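Local coordinates for probable quinone reductase Qor (NADPH:quinone reductase) (Zeta-crystallin homolog protein) (Mycobacterium tuberculosis, PDB 4RVU) that probably catalyses the NADPH-dependent reduction of quinones, as other zeta-crystallin-like quinone reductases do, and binds NADPH in a cleft between its Rossmann-type and GroES-like domains, at residues A7-E12 against R20-P25; Y141-G146 against L169-I174; I161-A166 against A189-V194. All blocks are in the same frame, centred on the assembly; numbering follows the deposited sequence.

Contact 1. Residues A7-E12 against R20-P25; sequences AIEVTE and RHVDQP
One face of this strand pair sets an apolar branch against an imidazole; the other crosses two long polar side chains. On the first face Ile8 and His21 form a non-hydrogen-bonded pair and cross at about a right angle. Ile8 CG1 stands beside the backbone N, anti to the carbonyl carbon, and together with the bend at chi2 this brings CD1 to the neighbouring strand. There CD1 reaches His21 CA at 3.7 Å and lies in the plane of the imidazole, at its edge, 3.9 Å from His21 CD2. The ring also stacks with His6.

On the second face Ala7, Glu9, Arg20 and Val22 line up. Glu9 CB touches Val22 CG2 at 3.9 Å, and the extended Glu9 chain (CG anti to the backbone N, chi1 176°) carries its carboxylate to Gln24. The Glu9 carboxylate and Gln24 amide planes are 72° apart and the chains cross near a right angle. Glu9 OE2 approaches Gln24 OE1 to 3.4 Å; both are acceptors, so this is no bond. Nearer the Gln24 backbone, CG rests on Ala7 CB at 3.7 Å, and Val62 of strand 61-62 packs against both residues.

Val22 N donates to Ala7 O at 2.8 Å, nearly along the C=O axis, and Ala7 N returns a bond to Val22 O; Glu9 and Arg20 exchange a second reciprocal pair. The N-to-C directions of the short segments 7-10 and 20-24 make 112°, well short of antiparallel, so the pair is strongly twisted. Such reciprocal pairing marks an antiparallel beta hairpin, here the edge and centre of a three-stranded sheet.

Contact 2. Residues Y141-G146 against L169-I174; sequences YPVKRG and LGVRVI
One backbone hydrogen bond pins the loop 141-146 to the turn at 169-171: Gly146 N donates to Gly170 O at 3.0 Å. It is nearly straight at the hydrogen (N-H...O 172°), yet the donor sits above the carbonyl plane, 38° out of it, and is not aimed at a lone pair. Beside this bond the Arg145 side chain reaches across Gly170. Its CG is anti to the backbone N and the chain bends at chi3, laying one guanidinium face over the glycine, with NH1 3.4 Å from Gly170 CA. So close an approach is possible because Gly170 carries no side chain; a CB there would clash with NH1.

The apolar part lies on Val143. Its CB meets Val171 CG2 at 3.6 Å, while its CG2, in the crowded position between N and carbonyl carbon, touches Leu169 CD1 at 3.8 Å. Both neighbours cross Val143 at about a right angle. Val171 CG2 is also 3.6 Å from Lys144 O.

The second shell holds both segments in place. Gly170, with positive phi, is the C-prime residue of a Schellman motif that closes helix 157-168, Val171 N reaching back to Ala166 O and Gly170 N to Thr167 O. On the other segment, Lys144 NZ makes a salt bridge with Asp147 OD1 and a weak bond to Tyr141 OH, which also bonds Asp147 OD2. Behind Val143 and Val171 lie Leu137 and Val149, respectively. The approach to strand 148-151 thus meets the turn into strand 172-176, where the two parallel strands of the first beta-alpha-beta crossover of a Rossmann fold begin.

Contact 3. Residues I161-A166 against A189-V194; sequences ILTQWA and AGADVV
The flat side chains of helix 157-168 do not stack on 189-194. Trp165 points away, its indole meeting the ring of His134 with planes at about 60° and packing on Leu137 and Ile299. The Gln164 amide is held at both ends, OE1 accepting from Thr300 N and NE2 donating to Leu160 O. Thr163 CG2 and the Gln164 CG methylene make the side-chain contact with 189-194: this is a Rossmann-fold junction, in which the helix of one beta-alpha-beta unit packs on the turn between helix 180-188 and edge strand 193-195.

That turn is shaped by Gly190, whose positive phi (118°) closes helix 180-188 in a Schellman motif. The preceding carbonyl, Ala189 O, faces helix 157-168 and takes a CA-H...O contact from Gln164 CA at 3.4 Å. Ala189 CB fits between two neighbouring side chains, 3.9 Å from both Thr163 CG2 and Gln164 CG.

Thr163 carries much of the contact. Its hydroxyl stands anti to the carbonyl carbon (chi1 -62°) and bonds back to Gly159 O, one turn earlier. This rotamer places the methyl CG2 anti to the backbone N and drives it toward the turn, 4.1 Å from Ala191 CB and 3.4 Å from Ala191 N.

Contacts 2 and 3 are neighbours, their centres 10 Å apart, whereas contact 1 lies across the chain's centre, 43 Å from contact 2 and 38 Å from contact 3, centre to centre. In sequence contacts 2 and 3 interleave, and strands 172-176 and 193-195 sit side by side in the parallel sheet. A salt bridge joins contact 2 to contact 3, Arg172 NE to Asp192 OD2 at 2.8 Å, with a probable hydrogen bond from Asp192 N to Val173 O. In contact 3 the Thr163 side chain is about 10 Å from bound NADPH. In contact 2, Val143 is about 11 Å from the NADPH-binding Tyr135, side chain to side chain. Contact 1 is remote from the annotated sites.

Contact 1. Residues A7-E12 against R20-P25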
loop_
_atom_site.group_PDB
_atom_site.type_symbol
_atom_site.label_atom_id
_atom_site.label_comp_id
_atom_site.label_asym_id
_atom_site.label_seq_id
_atom_site.Cartn_x
_atom_site.Cartn_y
_atom_site.Cartn_z
ATOM N N ALA A 7 20.614 -34.989 5.672
ATOM C CA ALA A 7 19.903 -33.837 5.121
ATOM C C ALA A 7 18.497 -34.246 4.719
ATOM O O ALA A 7 18.210 -35.436 4.560
ATOM C CB ALA A 7 20.649 -33.251 3.918
ATOM N N ILE A 8 17.632 -33.252 4.546
ATOM C CA ILE A 8 16.274 -33.483 4.088
ATOM C C ILE A 8 16.176 -32.954 2.664
ATOM O O ILE A 8 16.218 -31.739 2.420
ATOM C CB ILE A 8 15.236 -32.800 4.996
ATOM C CG1 ILE A 8 15.336 -33.334 6.436
ATOM C CG2 ILE A 8 13.822 -33.014 4.463
ATOM C CD1 ILE A 8 14.749 -34.740 6.641
ATOM N N GLU A 9 16.072 -33.869 1.711
ATOM C CA GLU A 9 16.111 -33.479 0.307
ATOM C C GLU A 9 14.750 -33.668 -0.338
ATOM O O GLU A 9 14.025 -34.616 -0.020
ATOM C CB GLU A 9 17.156 -34.315 -0.427
ATOM C CG GLU A 9 17.224 -34.074 -1.924
ATOM C CD GLU A 9 18.115 -35.081 -2.611
ATOM O OE1 GLU A 9 17.763 -36.280 -2.611
ATOM O OE2 GLU A 9 19.172 -34.674 -3.134
ATOM N N VAL A 10 14.406 -32.753 -1.238
ATOM C CA VAL A 10 13.192 -32.855 -2.033
ATOM C C VAL A 10 13.596 -33.173 -3.473
ATOM O O VAL A 10 14.312 -32.398 -4.107
ATOM C CB VAL A 10 12.383 -31.551 -1.955
ATOM C CG1 VAL A 10 11.153 -31.613 -2.847
ATOM C CG2 VAL A 10 11.978 -31.288 -0.512
ATOM N N THR A 11 13.167 -34.337 -3.956
ATOM C CA THR A 11 13.478 -34.809 -5.303
ATOM C C THR A 11 12.298 -34.506 -6.219
ATOM O O THR A 11 12.457 -34.232 -7.414
ATOM C CB THR A 11 13.795 -36.323 -5.282
ATOM O OG1 THR A 11 15.119 -36.519 -4.769
ATOM C CG2 THR A 11 13.711 -36.936 -6.672
ATOM N N GLU A 12 11.106 -34.535 -5.640
ATOM C CA GLU A 12 9.906 -34.122 -6.347
ATOM C C GLU A 12 9.065 -33.318 -5.368
ATOM O O GLU A 12 9.062 -33.604 -4.170
ATOM C CB GLU A 12 9.130 -35.341 -6.862
ATOM C CG GLU A 12 7.991 -35.796 -5.945
ATOM C CD GLU A 12 7.454 -37.175 -6.295
ATOM O OE1 GLU A 12 8.183 -38.165 -6.057
ATOM O OE2 GLU A 12 6.303 -37.265 -6.798
ATOM N N ARG A 20 12.475 -36.288 2.262
ATOM C CA ARG A 20 13.262 -37.497 2.506
ATOM C C ARG A 20 14.545 -37.214 3.271
ATOM O O ARG A 20 15.312 -36.320 2.907
ATOM C CB ARG A 20 13.590 -38.203 1.190
ATOM C CG ARG A 20 12.360 -38.564 0.366
ATOM C CD ARG A 20 11.443 -39.486 1.157
ATOM N NE ARG A 20 10.193 -39.747 0.448
ATOM C CZ ARG A 20 10.040 -40.699 -0.467
ATOM N NH1 ARG A 20 11.065 -41.481 -0.791
ATOM N NH2 ARG A 20 8.865 -40.867 -1.065
ATOM N N HIS A 21 14.765 -37.990 4.332
ATOM C CA HIS A 21 15.978 -37.928 5.145
ATOM C C HIS A 21 17.045 -38.782 4.474
ATOM O O HIS A 21 16.917 -40.011 4.439
ATOM C CB HIS A 21 15.664 -38.485 6.542
ATOM C CG HIS A 21 16.791 -38.380 7.524
ATOM N ND1 HIS A 21 17.417 -39.482 8.059
ATOM C CD2 HIS A 21 17.376 -37.296 8.097
ATOM C CE1 HIS A 21 18.356 -39.089 8.907
ATOM N NE2 HIS A 21 18.343 -37.768 8.949
ATOM N N VAL A 22 18.089 -38.141 3.944
ATOM C CA VAL A 22 19.110 -38.837 3.154
ATOM C C VAL A 22 20.543 -38.441 3.485
ATOM O O VAL A 22 20.779 -37.445 4.170
ATOM C CB VAL A 22 18.922 -38.576 1.649
ATOM C CG1 VAL A 22 17.544 -39.013 1.197
ATOM C CG2 VAL A 22 19.154 -37.099 1.330
ATOM N N ASP A 23 21.495 -39.220 2.971
ATOM C CA ASP A 23 22.915 -38.879 3.069
ATOM C C ASP A 23 23.330 -37.971 1.911
ATOM O O ASP A 23 22.975 -38.217 0.756
ATOM C CB ASP A 23 23.787 -40.140 3.055
ATOM C CG ASP A 23 23.767 -40.895 4.372
ATOM O OD1 ASP A 23 23.385 -40.311 5.410
ATOM O OD2 ASP A 23 24.158 -42.083 4.370
ATOM N N GLN A 24 24.081 -36.921 2.228
ATOM C CA GLN A 24 24.589 -35.987 1.228
ATOM C C GLN A 24 26.050 -35.733 1.552
ATOM O O GLN A 24 26.468 -35.911 2.696
ATOM C CB GLN A 24 23.831 -34.655 1.291
ATOM C CG GLN A 24 22.336 -34.721 0.983
ATOM C CD GLN A 24 22.028 -34.579 -0.497
ATOM O OE1 GLN A 24 21.854 -35.574 -1.209
ATOM N NE2 GLN A 24 21.957 -33.337 -0.969
ATOM N N PRO A 25 26.842 -35.324 0.554
ATOM C CA PRO A 25 28.184 -34.857 0.909
ATOM C C PRO A 25 28.073 -33.539 1.668
ATOM O O PRO A 25 27.150 -32.762 1.414
ATOM C CB PRO A 25 28.844 -34.612 -0.453
ATOM C CG PRO A 25 28.051 -35.444 -1.425
ATOM C CD PRO A 25 26.644 -35.405 -0.904
#

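Contact 2. Residues Y141-G146 against L169-I174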
loop_
_atom_site.group_PDB
_atom_site.type_symbol
_atom_site.label_atom_id
_atom_site.label_comp_id
_atom_site.label_asym_id
_atom_site.label_seq_id
_atom_site.Cartn_x
_atom_site.Cartn_y
_atom_site.Cartn_z
ATOM N N TYR A 141 4.567 -0.737 8.338
ATOM C CA TYR A 141 3.756 0.259 9.012
ATOM C C TYR A 141 4.439 0.559 10.332
ATOM O O TYR A 141 4.467 -0.288 11.217
ATOM C CB TYR A 141 2.305 -0.212 9.248
ATOM C CG TYR A 141 1.580 0.791 10.121
ATOM C CD1 TYR A 141 1.204 2.027 9.612
ATOM C CD2 TYR A 141 1.358 0.544 11.467
ATOM C CE1 TYR A 141 0.580 2.981 10.416
ATOM C CE2 TYR A 141 0.745 1.482 12.274
ATOM C CZ TYR A 141 0.364 2.699 11.744
ATOM O OH TYR A 141 -0.242 3.632 12.553
ATOM N N PRO A 142 4.997 1.768 10.473
ATOM C CA PRO A 142 5.733 2.087 11.698
ATOM C C PRO A 142 4.772 2.371 12.847
ATOM O O PRO A 142 4.271 3.496 12.962
ATOM C CB PRO A 142 6.523 3.355 11.327
ATOM C CG PRO A 142 6.108 3.714 9.883
ATOM C CD PRO A 142 4.877 2.931 9.574
ATOM N N VAL A 143 4.536 1.369 13.693
ATOM C CA VAL A 143 3.575 1.520 14.779
ATOM C C VAL A 143 4.018 2.619 15.733
ATOM O O VAL A 143 5.217 2.855 15.914
ATOM C CB VAL A 143 3.339 0.205 15.543
ATOM C CG1 VAL A 143 2.713 -0.866 14.615
ATOM C CG2 VAL A 143 4.642 -0.299 16.181
ATOM N N LYS A 144 3.047 3.306 16.326
ATOM C CA LYS A 144 3.343 4.327 17.319
ATOM C C LYS A 144 2.496 4.055 18.554
ATOM O O LYS A 144 1.469 3.368 18.477
ATOM C CB LYS A 144 3.047 5.713 16.753
ATOM C CG LYS A 144 1.648 5.840 16.212
ATOM C CD LYS A 144 1.431 7.179 15.515
ATOM C CE LYS A 144 -0.035 7.365 15.133
ATOM N NZ LYS A 144 -0.485 6.367 14.123
ATOM N N ARG A 145 2.939 4.568 19.694
ATOM C CA ARG A 145 2.221 4.359 20.939
ATOM C C ARG A 145 0.811 4.909 20.759
ATOM O O ARG A 145 0.640 6.002 20.213
ATOM C CB ARG A 145 2.954 5.053 22.094
ATOM C CG ARG A 145 2.220 4.993 23.427
ATOM C CD ARG A 145 3.090 5.503 24.572
ATOM N NE ARG A 145 4.288 4.686 24.764
ATOM C CZ ARG A 145 4.317 3.545 25.452
ATOM N NH1 ARG A 145 3.209 3.075 26.017
ATOM N NH2 ARG A 145 5.456 2.872 25.576
ATOM N N GLY A 146 -0.195 4.129 21.146
ATOM C CA GLY A 146 -1.581 4.546 21.009
ATOM C C GLY A 146 -2.319 3.886 19.862
ATOM O O GLY A 146 -3.560 3.918 19.806
ATOM N N LEU A 169 5.953 -1.623 22.463
ATOM C CA LEU A 169 5.982 -0.294 21.844
ATOM C C LEU A 169 4.745 0.571 22.165
ATOM O O LEU A 169 4.588 1.665 21.613
ATOM C CB LEU A 169 6.178 -0.418 20.331
ATOM C CG LEU A 169 7.477 -1.109 19.910
ATOM C CD1 LEU A 169 7.436 -1.560 18.448
ATOM C CD2 LEU A 169 8.654 -0.179 20.142
ATOM N N GLY A 170 3.878 0.091 23.052
ATOM C CA GLY A 170 2.692 0.846 23.444
ATOM C C GLY A 170 1.500 0.708 22.511
ATOM O O GLY A 170 0.610 1.563 22.491
ATOM N N VAL A 171 1.477 -0.377 21.742
ATOM C CA VAL A 171 0.414 -0.657 20.784
ATOM C C VAL A 171 -0.569 -1.676 21.349
ATOM O O VAL A 171 -0.167 -2.686 21.932
ATOM C CB VAL A 171 1.009 -1.203 19.474
ATOM C CG1 VAL A 171 -0.080 -1.515 18.454
ATOM C CG2 VAL A 171 2.004 -0.216 18.903
ATOM N N ARG A 172 -1.861 -1.400 21.201
ATOM C CA ARG A 172 -2.893 -2.356 21.584
ATOM C C ARG A 172 -3.045 -3.411 20.494
ATOM O O ARG A 172 -3.172 -3.073 19.318
ATOM C CB ARG A 172 -4.220 -1.628 21.785
ATOM C CG ARG A 172 -5.349 -2.515 22.229
ATOM C CD ARG A 172 -6.607 -1.678 22.423
ATOM N NE ARG A 172 -7.711 -2.430 23.011
ATOM C CZ ARG A 172 -8.959 -2.386 22.555
ATOM N NH1 ARG A 172 -9.248 -1.642 21.498
ATOM N NH2 ARG A 172 -9.912 -3.093 23.147
ATOM N N VAL A 173 -3.012 -4.684 20.866
ATOM C CA VAL A 173 -3.039 -5.739 19.858
ATOM C C VAL A 173 -4.274 -6.610 19.991
ATOM O O VAL A 173 -4.583 -7.105 21.077
ATOM C CB VAL A 173 -1.784 -6.638 19.938
ATOM C CG1 VAL A 173 -1.905 -7.804 18.953
ATOM C CG2 VAL A 173 -0.529 -5.824 19.672
ATOM N N ILE A 174 -4.983 -6.785 18.886
ATOM C CA ILE A 174 -6.091 -7.729 18.820
ATOM C C ILE A 174 -5.633 -8.884 17.940
ATOM O O ILE A 174 -5.066 -8.655 16.869
ATOM C CB ILE A 174 -7.338 -7.074 18.196
ATOM C CG1 ILE A 174 -7.718 -5.806 18.963
ATOM C CG2 ILE A 174 -8.502 -8.068 18.133
ATOM C CD1 ILE A 174 -8.703 -4.903 18.192
#

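Contact 3. Residues I161-A166 against A189-V194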
loop_
_atom_site.group_PDB
_atom_site.type_symbol
_atom_site.label_atom_id
_atom_site.label_comp_id
_atom_site.label_asym_id
_atom_site.label_seq_id
_atom_site.Cartn_x
_atom_site.Cartn_y
_atom_site.Cartn_z
ATOM N N ILE A 161 5.666 -12.966 18.262
ATOM C CA ILE A 161 6.705 -11.939 18.274
ATOM C C ILE A 161 6.103 -10.562 17.977
ATOM O O ILE A 161 6.428 -9.577 18.652
ATOM C CB ILE A 161 7.873 -12.260 17.299
ATOM C CG1 ILE A 161 8.559 -13.568 17.712
ATOM C CG2 ILE A 161 8.917 -11.143 17.336
ATOM C CD1 ILE A 161 9.645 -14.048 16.724
ATOM N N LEU A 162 5.219 -10.502 16.981
ATOM C CA LEU A 162 4.513 -9.254 16.666
ATOM C C LEU A 162 3.774 -8.726 17.889
ATOM O O LEU A 162 3.831 -7.530 18.201
ATOM C CB LEU A 162 3.523 -9.452 15.506
ATOM C CG LEU A 162 4.120 -9.472 14.100
ATOM C CD1 LEU A 162 3.103 -9.959 13.085
ATOM C CD2 LEU A 162 4.627 -8.077 13.718
ATOM N N THR A 163 3.095 -9.627 18.589
ATOM C CA THR A 163 2.232 -9.241 19.703
ATOM C C THR A 163 3.060 -8.670 20.846
ATOM O O THR A 163 2.784 -7.565 21.327
ATOM C CB THR A 163 1.394 -10.427 20.165
ATOM O OG1 THR A 163 0.546 -10.827 19.080
ATOM C CG2 THR A 163 0.537 -10.063 21.374
ATOM N N GLN A 164 4.113 -9.389 21.231
ATOM C CA GLN A 164 4.980 -8.919 22.300
ATOM C C GLN A 164 5.639 -7.601 21.964
ATOM O O GLN A 164 5.668 -6.685 22.792
ATOM C CB GLN A 164 6.060 -9.949 22.597
ATOM C CG GLN A 164 5.543 -11.262 23.133
ATOM C CD GLN A 164 6.678 -12.230 23.370
ATOM O OE1 GLN A 164 7.386 -12.138 24.374
ATOM N NE2 GLN A 164 6.880 -13.150 22.430
ATOM N N TRP A 165 6.178 -7.514 20.749
ATOM C CA TRP A 165 6.979 -6.361 20.363
ATOM C C TRP A 165 6.100 -5.120 20.242
ATOM O O TRP A 165 6.448 -4.058 20.760
ATOM C CB TRP A 165 7.706 -6.629 19.045
ATOM C CG TRP A 165 9.002 -5.894 18.920
ATOM C CD1 TRP A 165 9.383 -4.769 19.603
ATOM C CD2 TRP A 165 10.114 -6.255 18.086
ATOM N NE1 TRP A 165 10.659 -4.400 19.226
ATOM C CE2 TRP A 165 11.129 -5.299 18.304
ATOM C CE3 TRP A 165 10.338 -7.284 17.172
ATOM C CZ2 TRP A 165 12.363 -5.357 17.647
ATOM C CZ3 TRP A 165 11.564 -7.340 16.520
ATOM C CH2 TRP A 165 12.559 -6.380 16.759
ATOM N N ALA A 166 4.959 -5.262 19.572
ATOM C CA ALA A 166 3.995 -4.165 19.472
ATOM C C ALA A 166 3.525 -3.711 20.858
ATOM O O ALA A 166 3.473 -2.514 21.142
ATOM C CB ALA A 166 2.801 -4.567 18.590
ATOM N N ALA A 189 1.217 -13.151 25.736
ATOM C CA ALA A 189 2.111 -12.390 24.856
ATOM C C ALA A 189 1.766 -10.903 24.842
ATOM O O ALA A 189 2.537 -10.079 24.350
ATOM C CB ALA A 189 2.066 -12.949 23.452
ATOM N N GLY A 190 0.593 -10.561 25.361
ATOM C CA GLY A 190 0.218 -9.165 25.492
ATOM C C GLY A 190 -1.011 -8.740 24.717
ATOM O O GLY A 190 -1.399 -7.562 24.766
ATOM N N ALA A 191 -1.629 -9.682 24.005
ATOM C CA ALA A 191 -2.823 -9.359 23.221
ATOM C C ALA A 191 -3.889 -8.827 24.158
ATOM O O ALA A 191 -4.122 -9.404 25.221
ATOM C CB ALA A 191 -3.333 -10.571 22.466
ATOM N N ASP A 192 -4.514 -7.712 23.783
ATOM C CA ASP A 192 -5.501 -7.096 24.655
ATOM C C ASP A 192 -6.834 -7.827 24.528
ATOM O O ASP A 192 -7.563 -7.991 25.508
ATOM C CB ASP A 192 -5.647 -5.607 24.347
ATOM C CG ASP A 192 -6.445 -4.880 25.409
ATOM O OD1 ASP A 192 -6.056 -4.955 26.596
ATOM O OD2 ASP A 192 -7.471 -4.257 25.059
ATOM N N VAL A 193 -7.141 -8.277 23.317
ATOM C CA VAL A 193 -8.342 -9.058 23.060
ATOM C C VAL A 193 -8.048 -10.135 22.026
ATOM O O VAL A 193 -7.371 -9.874 21.024
ATOM C CB VAL A 193 -9.505 -8.169 22.534
ATOM C CG1 VAL A 193 -10.666 -9.032 22.065
ATOM C CG2 VAL A 193 -9.973 -7.197 23.600
ATOM N N VAL A 194 -8.563 -11.341 22.264
ATOM C CA VAL A 194 -8.395 -12.449 21.330
ATOM C C VAL A 194 -9.736 -12.849 20.725
ATOM O O VAL A 194 -10.693 -13.126 21.453
ATOM C CB VAL A 194 -7.758 -13.670 22.023
ATOM C CG1 VAL A 194 -7.557 -14.801 21.030
ATOM C CG2 VAL A 194 -6.432 -13.278 22.656
#